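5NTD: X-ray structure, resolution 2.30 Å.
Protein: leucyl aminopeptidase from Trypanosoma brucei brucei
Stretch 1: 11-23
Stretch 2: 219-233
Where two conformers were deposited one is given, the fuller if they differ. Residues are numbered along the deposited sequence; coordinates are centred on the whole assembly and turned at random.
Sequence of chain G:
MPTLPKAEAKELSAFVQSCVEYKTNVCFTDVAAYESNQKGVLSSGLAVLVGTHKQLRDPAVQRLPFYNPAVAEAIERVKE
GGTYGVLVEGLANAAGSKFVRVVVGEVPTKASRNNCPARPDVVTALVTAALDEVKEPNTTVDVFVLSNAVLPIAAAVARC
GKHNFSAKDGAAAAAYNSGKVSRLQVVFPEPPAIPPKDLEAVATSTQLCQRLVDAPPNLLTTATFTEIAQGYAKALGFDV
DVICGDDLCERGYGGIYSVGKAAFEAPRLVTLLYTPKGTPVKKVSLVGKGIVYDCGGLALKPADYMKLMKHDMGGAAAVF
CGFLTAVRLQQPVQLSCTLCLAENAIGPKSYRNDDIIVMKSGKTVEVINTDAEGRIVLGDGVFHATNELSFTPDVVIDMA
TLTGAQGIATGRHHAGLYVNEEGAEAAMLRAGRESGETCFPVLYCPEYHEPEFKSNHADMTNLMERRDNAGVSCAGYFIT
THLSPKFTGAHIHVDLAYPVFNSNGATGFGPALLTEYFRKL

Stretch 1 11-23: ELSAFVQSCVEYK
Stretch 2 219-233: LLTTATFTEIAQGYA

Two helices of one chain, more than 200 residues apart in sequence, pack here: 11-20, which begins earlier in the chain, and 222-233, which continues beyond it. Their axes approach to 9.1 Å and cross at -43°, with N-to-C directions running broadly alike. Two CA pairs set the register, Leu12 CA to Leu219 CA at 5.9 Å and Val16 CA to Ile228 CA at 5.7 Å. Together the stretches bury 696 Å².

Leu219 precedes its helix (phi/psi -104/-47) and points toward stretch 1 in an m,t rotamer. Its CB lies over one face of the Phe15 ring, 4.0 Å from the centroid, a CH-pi contact; Phe15 has chi1 t and chi2 73°. Leu219 CD2 reaches Leu12 CD2 at 4.3 Å, where Leu12 is also m,t, and meets Glu11 CD at 3.8 Å. Leu220 (-100/98; t,p) brings CD1 to the edge of the same ring, 4.2 Å from Phe15 CE2.

Thr221 (-110/175, chi1 p) is the N-cap: its OG1 accepts from Thr224 N at 2.9 Å, while Thr221 N donates to Thr224 OG1 at 2.8 Å. Thr224, also p, donates its own OG1 to Leu219 O at 2.8 Å. Threonine suits this site because the hydroxyl is spent on the turn while the carbon part packs: Thr224 CB lies 3.7 Å from Val16 CG2, and Thr224 CG2 lies 4.0 Å from Leu12 CB.

From Thr222 onward phi/psi stay helical, near -60/-45. Glu227 (m,t, chi3 50°) is exposed and borders the contact, its OE1 3.8 Å from Val16 CG2. Ile228 (m,t) is the knob, seated among Phe15, Val16, Cys19 and Val20. Its CD1 meets Cys19 CB at 3.7 Å and its CG1 meets Val16 CG1 at 4.0 Å; both valines are t, and Cys19 is m.

Gly231 faces stretch 1 without a side chain. An ideal CB there would fall 2.6 Å from Val20 CG2, a clash, so the bare backbone leaves room for Val20, whose CG1 comes within 4.1 Å of Gly231 C.

Tyr232 (chi1 -85°, chi2 -77°) starts sideways but brings its end to the close of helix 11-20. Its OH donates to Cys19 O at 2.6 Å, the one direct hydrogen bond between the stretches, at the ring's edge. A water donates to Tyr232 OH at 2.6 Å and to Tyr22 O at 2.8 Å, extending the link past Glu21, where helical phi/psi first fails (-99/8). The rule is an apolar middle, a glycine notch, and a tyrosine clasp at the helix end.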

ATOM      1  N   GLU G  11      34.103  21.391  10.812  1.00 32.85           N
ATOM      2  CA  GLU G  11      33.404  21.383   9.494  1.00 33.48           C
ATOM      3  C   GLU G  11      32.206  22.357   9.456  1.00 32.24           C
ATOM      4  O   GLU G  11      32.004  23.082   8.477  1.00 30.60           O
ATOM      5  CB  GLU G  11      32.959  19.960   9.146  1.00 35.20           C
ATOM      6  CG  GLU G  11      32.227  19.832   7.823  1.00 37.38           C
ATOM      7  CD  GLU G  11      31.726  18.425   7.537  1.00 37.78           C
ATOM      8  OE1 GLU G  11      30.927  17.800   8.302  1.00 36.52           O
ATOM      9  OE2 GLU G  11      32.152  17.976   6.494  1.00 37.51           O
ATOM     10  N   LEU G  12      31.424  22.370  10.528  1.00 31.42           N
ATOM     11  CA  LEU G  12      30.250  23.247  10.596  1.00 31.54           C
ATOM     12  C   LEU G  12      30.661  24.719  10.594  1.00 32.77           C
ATOM     13  O   LEU G  12      30.057  25.540   9.902  1.00 30.58           O
ATOM     14  CB  LEU G  12      29.383  22.936  11.794  1.00 32.91           C
ATOM     15  CG  LEU G  12      28.648  21.577  11.710  1.00 34.80           C
ATOM     16  CD1 LEU G  12      27.911  21.315  13.035  1.00 36.79           C
ATOM     17  CD2 LEU G  12      27.656  21.488  10.580  1.00 34.09           C
ATOM     18  N   SER G  13      31.682  25.045  11.375  1.00 33.80           N
ATOM     19  CA  SER G  13      32.210  26.426  11.401  1.00 33.97           C
ATOM     20  C   SER G  13      32.666  26.872  10.036  1.00 34.60           C
ATOM     21  O   SER G  13      32.388  27.990   9.613  1.00 34.37           O
ATOM     22  CB  SER G  13      33.397  26.560  12.328  1.00 36.85           C
ATOM     23  OG  SER G  13      32.922  26.582  13.656  1.00 39.96           O
ATOM     24  N   ALA G  14      33.406  26.003   9.366  1.00 32.55           N
ATOM     25  CA  ALA G  14      33.925  26.358   8.035  1.00 31.30           C
ATOM     26  C   ALA G  14      32.763  26.581   7.064  1.00 31.80           C
ATOM     27  O   ALA G  14      32.770  27.471   6.237  1.00 34.32           O
ATOM     28  CB  ALA G  14      34.850  25.288   7.534  1.00 31.16           C
ATOM     29  N   PHE G  15      31.721  25.794   7.229  1.00 31.28           N
ATOM     30  CA  PHE G  15      30.550  25.882   6.327  1.00 29.10           C
ATOM     31  C   PHE G  15      29.818  27.170   6.599  1.00 28.41           C
ATOM     32  O   PHE G  15      29.374  27.849   5.681  1.00 27.62           O
ATOM     33  CB  PHE G  15      29.587  24.669   6.469  1.00 28.47           C
ATOM     34  CG  PHE G  15      28.305  24.857   5.706  1.00 27.32           C
ATOM     35  CD1 PHE G  15      28.307  24.779   4.321  1.00 27.09           C
ATOM     36  CD2 PHE G  15      27.131  25.167   6.361  1.00 26.86           C
ATOM     37  CE1 PHE G  15      27.147  24.981   3.598  1.00 28.00           C
ATOM     38  CE2 PHE G  15      25.954  25.365   5.652  1.00 27.90           C
ATOM     39  CZ  PHE G  15      25.969  25.277   4.254  1.00 27.85           C
ATOM     40  N   VAL G  16      29.671  27.488   7.879  1.00 28.11           N
ATOM     41  CA  VAL G  16      29.051  28.779   8.275  1.00 28.87           C
ATOM     42  C   VAL G  16      29.784  29.921   7.556  1.00 29.20           C
ATOM     43  O   VAL G  16      29.179  30.780   6.903  1.00 28.79           O
ATOM     44  CB  VAL G  16      29.088  29.016   9.803  1.00 28.55           C
ATOM     45  CG1 VAL G  16      28.773  30.474  10.164  1.00 28.27           C
ATOM     46  CG2 VAL G  16      28.063  28.103  10.459  1.00 28.80           C
ATOM     47  N   GLN G  17      31.089  29.885   7.684  1.00 29.41           N
ATOM     48  CA  GLN G  17      31.940  30.930   7.118  1.00 30.63           C
ATOM     49  C   GLN G  17      31.773  31.009   5.601  1.00 29.16           C
ATOM     50  O   GLN G  17      31.669  32.100   5.042  1.00 27.11           O
ATOM     51  CB  GLN G  17      33.408  30.721   7.507  1.00 33.02           C
ATOM     52  CG  GLN G  17      34.287  31.928   7.139  1.00 37.17           C
ATOM     53  CD  GLN G  17      35.777  31.683   7.319  1.00 41.03           C
ATOM     54  OE1 GLN G  17      36.285  30.572   7.134  1.00 46.13           O
ATOM     55  NE2 GLN G  17      36.491  32.728   7.714  1.00 43.28           N
ATOM     56  N   SER G  18      31.708  29.847   4.949  1.00 27.46           N
ATOM     57  CA  SER G  18      31.519  29.797   3.474  1.00 26.69           C
ATOM     58  C   SER G  18      30.222  30.520   3.066  1.00 27.15           C
ATOM     59  O   SER G  18      30.127  31.097   1.999  1.00 27.77           O
ATOM     60  CB  SER G  18      31.467  28.347   2.959  1.00 27.20           C
ATOM     61  OG  SER G  18      30.184  27.745   3.229  1.00 27.50           O
ATOM     62  N   CYS G  19      29.207  30.430   3.915  1.00 27.44           N
ATOM     63  CA  CYS G  19      27.913  31.055   3.614  1.00 27.90           C
ATOM     64  C   CYS G  19      27.946  32.553   3.931  1.00 28.06           C
ATOM     65  O   CYS G  19      27.456  33.387   3.141  1.00 27.17           O
ATOM     66  CB  CYS G  19      26.756  30.373   4.361  1.00 28.60           C
ATOM     67  SG  CYS G  19      26.505  28.656   3.825  1.00 29.98           S
ATOM     68  N   VAL G  20      28.499  32.888   5.088  1.00 26.88           N
ATOM     69  CA  VAL G  20      28.589  34.335   5.509  1.00 26.74           C
ATOM     70  C   VAL G  20      29.417  35.168   4.520  1.00 26.99           C
ATOM     71  O   VAL G  20      29.097  36.304   4.227  1.00 28.16           O
ATOM     72  CB  VAL G  20      29.171  34.461   6.907  1.00 25.75           C
ATOM     73  CG1 VAL G  20      29.451  35.911   7.262  1.00 25.27           C
ATOM     74  CG2 VAL G  20      28.203  33.856   7.921  1.00 26.08           C
ATOM     75  N   GLU G  21      30.446  34.547   3.971  1.00 28.09           N
ATOM     76  CA  GLU G  21      31.386  35.223   3.050  0.50 28.64           C
ATOM     77  C   GLU G  21      31.090  34.957   1.579  1.00 29.55           C
ATOM     78  O   GLU G  21      31.883  35.335   0.701  1.00 30.31           O
ATOM     79  CB  GLU G  21      32.826  34.825   3.361  0.50 28.90           C
ATOM     80  CG  GLU G  21      33.221  35.214   4.780  0.50 30.01           C
ATOM     81  CD  GLU G  21      34.636  34.820   5.133  0.50 30.38           C
ATOM     82  OE1 GLU G  21      35.355  34.298   4.256  0.50 30.32           O
ATOM     83  OE2 GLU G  21      35.003  35.008   6.301  0.50 31.13           O
ATOM     84  N   TYR G  22      29.960  34.316   1.298  1.00 27.63           N
ATOM     85  CA  TYR G  22      29.646  33.928  -0.075  1.00 26.66           C
ATOM     86  C   TYR G  22      29.636  35.156  -0.993  1.00 26.77           C
ATOM     87  O   TYR G  22      29.014  36.160  -0.698  1.00 28.30           O
ATOM     88  CB  TYR G  22      28.313  33.167  -0.194  1.00 27.11           C
ATOM     89  CG  TYR G  22      28.093  32.773  -1.624  1.00 26.15           C
ATOM     90  CD1 TYR G  22      28.787  31.728  -2.185  1.00 26.22           C
ATOM     91  CD2 TYR G  22      27.265  33.514  -2.432  1.00 26.15           C
ATOM     92  CE1 TYR G  22      28.646  31.411  -3.538  1.00 27.22           C
ATOM     93  CE2 TYR G  22      27.139  33.227  -3.781  1.00 27.14           C
ATOM     94  CZ  TYR G  22      27.839  32.171  -4.330  1.00 26.59           C
ATOM     95  OH  TYR G  22      27.675  31.872  -5.644  1.00 26.11           O
ATOM     96  N   LYS G  23      30.371  35.047  -2.084  1.00 26.47           N
ATOM     97  CA  LYS G  23      30.386  36.065  -3.147  1.00 27.21           C
ATOM     98  C   LYS G  23      30.014  35.374  -4.472  1.00 27.68           C
ATOM     99  O   LYS G  23      30.397  34.234  -4.732  1.00 28.67           O
ATOM    100  CB  LYS G  23      31.716  36.875  -3.275  1.00 27.25           C
ATOM    101  N   LEU G 219      24.993  19.771   7.553  1.00 28.71           N
ATOM    102  CA  LEU G 219      25.737  21.065   7.461  1.00 27.01           C
ATOM    103  C   LEU G 219      24.878  22.253   7.841  1.00 27.30           C
ATOM    104  O   LEU G 219      25.282  23.125   8.605  1.00 26.03           O
ATOM    105  CB  LEU G 219      26.276  21.280   6.072  1.00 26.56           C
ATOM    106  CG  LEU G 219      27.358  20.292   5.652  1.00 27.76           C
ATOM    107  CD1 LEU G 219      27.778  20.564   4.214  1.00 28.54           C
ATOM    108  CD2 LEU G 219      28.578  20.358   6.552  1.00 27.44           C
ATOM    109  N   LEU G 220      23.673  22.284   7.287  1.00 27.73           N
ATOM    110  CA  LEU G 220      22.725  23.345   7.602  1.00 26.90           C
ATOM    111  C   LEU G 220      21.729  22.866   8.618  1.00 26.68           C
ATOM    112  O   LEU G 220      20.693  22.261   8.305  1.00 28.25           O
ATOM    113  CB  LEU G 220      22.029  23.899   6.363  1.00 28.15           C
ATOM    114  CG  LEU G 220      21.238  25.165   6.775  1.00 28.15           C
ATOM    115  CD1 LEU G 220      22.133  26.391   6.939  1.00 28.98           C
ATOM    116  CD2 LEU G 220      20.177  25.461   5.771  1.00 29.25           C
ATOM    117  N   THR G 221      22.019  23.236   9.840  1.00 27.00           N
ATOM    118  CA  THR G 221      21.204  22.899  11.012  1.00 26.00           C
ATOM    119  C   THR G 221      20.504  24.136  11.541  1.00 26.16           C
ATOM    120  O   THR G 221      20.719  25.241  11.046  1.00 27.46           O
ATOM    121  CB  THR G 221      22.071  22.332  12.123  1.00 25.54           C
ATOM    122  OG1 THR G 221      22.862  23.380  12.683  1.00 25.59           O
ATOM    123  CG2 THR G 221      22.979  21.258  11.611  1.00 24.84           C
ATOM    124  N   THR G 222      19.653  23.961  12.540  1.00 25.89           N
ATOM    125  CA  THR G 222      18.999  25.101  13.145  1.00 26.52           C
ATOM    126  C   THR G 222      20.058  26.063  13.714  1.00 27.35           C
ATOM    127  O   THR G 222      19.932  27.275  13.611  1.00 27.79           O
ATOM    128  CB  THR G 222      18.045  24.742  14.283  1.00 27.70           C
ATOM    129  OG1 THR G 222      18.745  24.032  15.302  1.00 28.06           O
ATOM    130  CG2 THR G 222      16.875  23.904  13.775  1.00 28.61           C
ATOM    131  N   ALA G 223      21.145  25.496  14.234  1.00 28.07           N
ATOM    132  CA  ALA G 223      22.242  26.270  14.830  1.00 27.44           C
ATOM    133  C   ALA G 223      23.092  26.949  13.774  1.00 28.86           C
ATOM    134  O   ALA G 223      23.424  28.158  13.927  1.00 30.05           O
ATOM    135  CB  ALA G 223      23.127  25.412  15.710  1.00 27.75           C
ATOM    136  N   THR G 224      23.471  26.230  12.715  1.00 27.12           N
ATOM    137  CA  THR G 224      24.334  26.872  11.705  1.00 27.18           C
ATOM    138  C   THR G 224      23.586  27.947  10.905  1.00 27.19           C
ATOM    139  O   THR G 224      24.162  28.968  10.524  1.00 26.40           O
ATOM    140  CB  THR G 224      25.045  25.917  10.771  1.00 26.73           C
ATOM    141  OG1 THR G 224      24.092  25.148  10.050  1.00 26.75           O
ATOM    142  CG2 THR G 224      25.958  25.038  11.552  1.00 26.71           C
ATOM    143  N   PHE G 225      22.303  27.725  10.669  1.00 27.20           N
ATOM    144  CA  PHE G 225      21.480  28.731   9.964  1.00 27.02           C
ATOM    145  C   PHE G 225      21.455  30.009  10.833  1.00 28.88           C
ATOM    146  O   PHE G 225      21.633  31.121  10.349  1.00 27.79           O
ATOM    147  CB  PHE G 225      20.078  28.220   9.726  1.00 26.41           C
ATOM    148  CG  PHE G 225      19.330  28.894   8.593  1.00 26.17           C
ATOM    149  CD1 PHE G 225      19.627  30.164   8.141  1.00 25.69           C
ATOM    150  CD2 PHE G 225      18.250  28.225   8.012  1.00 26.72           C
ATOM    151  CE1 PHE G 225      18.898  30.744   7.121  1.00 26.33           C
ATOM    152  CE2 PHE G 225      17.508  28.806   6.977  1.00 26.92           C
ATOM    153  CZ  PHE G 225      17.824  30.073   6.543  1.00 26.57           C
ATOM    154  N   THR G 226      21.258  29.812  12.119  1.00 29.95           N
ATOM    155  CA  THR G 226      21.248  30.933  13.051  1.00 31.97           C
ATOM    156  C   THR G 226      22.603  31.683  13.035  1.00 32.98           C
ATOM    157  O   THR G 226      22.638  32.913  13.013  1.00 33.06           O
ATOM    158  CB  THR G 226      20.924  30.464  14.472  1.00 32.61           C
ATOM    159  OG1 THR G 226      19.601  29.911  14.468  1.00 32.30           O
ATOM    160  CG2 THR G 226      20.972  31.642  15.475  1.00 32.99           C
ATOM    161  N   GLU G 227      23.682  30.934  13.081  1.00 32.70           N
ATOM    162  CA  GLU G 227      25.028  31.537  13.077  1.00 34.86           C
ATOM    163  C   GLU G 227      25.268  32.316  11.805  1.00 33.97           C
ATOM    164  O   GLU G 227      25.905  33.369  11.812  1.00 33.76           O
ATOM    165  CB  GLU G 227      26.132  30.503  13.226  1.00 37.79           C
ATOM    166  CG  GLU G 227      26.254  29.976  14.639  1.00 43.20           C
ATOM    167  CD  GLU G 227      27.219  28.794  14.706  1.00 53.52           C
ATOM    168  OE1 GLU G 227      28.346  28.931  14.162  1.00 62.11           O
ATOM    169  OE2 GLU G 227      26.862  27.730  15.282  1.00 56.81           O
ATOM    170  N   ILE G 228      24.777  31.784  10.705  1.00 30.98           N
ATOM    171  CA  ILE G 228      24.904  32.471   9.410  1.00 29.58           C
ATOM    172  C   ILE G 228      24.176  33.814   9.444  1.00 29.65           C
ATOM    173  O   ILE G 228      24.706  34.831   9.001  1.00 28.34           O
ATOM    174  CB  ILE G 228      24.398  31.601   8.256  1.00 29.85           C
ATOM    175  CG1 ILE G 228      25.398  30.463   8.021  1.00 30.03           C
ATOM    176  CG2 ILE G 228      24.223  32.422   6.973  1.00 29.80           C
ATOM    177  CD1 ILE G 228      24.815  29.285   7.270  1.00 31.11           C
ATOM    178  N   ALA G 229      22.962  33.800   9.972  1.00 29.56           N
ATOM    179  CA  ALA G 229      22.185  35.029  10.124  1.00 30.40           C
ATOM    180  C   ALA G 229      22.924  36.051  11.022  1.00 31.15           C
ATOM    181  O   ALA G 229      23.008  37.234  10.708  1.00 33.87           O
ATOM    182  CB  ALA G 229      20.819  34.737  10.696  1.00 29.97           C
ATOM    183  N   GLN G 230      23.460  35.566  12.127  1.00 30.43           N
ATOM    184  CA  GLN G 230      24.252  36.406  13.050  1.00 29.50           C
ATOM    185  C   GLN G 230      25.496  37.001  12.366  1.00 30.50           C
ATOM    186  O   GLN G 230      25.792  38.176  12.523  1.00 32.38           O
ATOM    187  CB  GLN G 230      24.671  35.611  14.277  1.00 28.66           C
ATOM    188  CG  GLN G 230      23.497  35.390  15.205  1.00 29.20           C
ATOM    189  CD  GLN G 230      23.721  34.307  16.236  1.00 30.89           C
ATOM    190  OE1 GLN G 230      24.386  33.308  15.983  1.00 33.58           O
ATOM    191  NE2 GLN G 230      23.161  34.500  17.412  1.00 31.93           N
ATOM    192  N   GLY G 231      26.174  36.194  11.578  1.00 28.42           N
ATOM    193  CA  GLY G 231      27.325  36.644  10.796  1.00 28.33           C
ATOM    194  C   GLY G 231      26.980  37.802   9.867  1.00 29.42           C
ATOM    195  O   GLY G 231      27.702  38.812   9.793  1.00 29.83           O
ATOM    196  N   TYR G 232      25.879  37.654   9.144  1.00 29.42           N
ATOM    197  CA  TYR G 232      25.414  38.726   8.246  1.00 28.57           C
ATOM    198  C   TYR G 232      24.993  39.959   9.055  1.00 28.63           C
ATOM    199  O   TYR G 232      25.235  41.090   8.649  1.00 28.68           O
ATOM    200  CB  TYR G 232      24.304  38.247   7.338  1.00 27.63           C
ATOM    201  CG  TYR G 232      24.850  37.566   6.111  1.00 27.50           C
ATOM    202  CD1 TYR G 232      25.383  38.310   5.064  1.00 26.89           C
ATOM    203  CD2 TYR G 232      24.802  36.174   5.975  1.00 26.85           C
ATOM    204  CE1 TYR G 232      25.889  37.677   3.916  1.00 27.87           C
ATOM    205  CE2 TYR G 232      25.311  35.543   4.840  1.00 27.03           C
ATOM    206  CZ  TYR G 232      25.864  36.290   3.815  1.00 26.58           C
ATOM    207  OH  TYR G 232      26.342  35.698   2.676  1.00 26.50           O
ATOM    208  N   ALA G 233      24.401  39.730  10.206  1.00 28.50           N
ATOM    209  CA  ALA G 233      24.017  40.849  11.089  1.00 28.97           C
ATOM    210  C   ALA G 233      25.228  41.670  11.535  1.00 30.08           C
ATOM    211  O   ALA G 233      25.181  42.906  11.488  1.00 34.43           O
ATOM    212  CB  ALA G 233      23.262  40.355  12.297  1.00 28.24           C
TER
HETATM  213  O   HOH W   1      26.492  36.777   0.296  1.00 37.73           O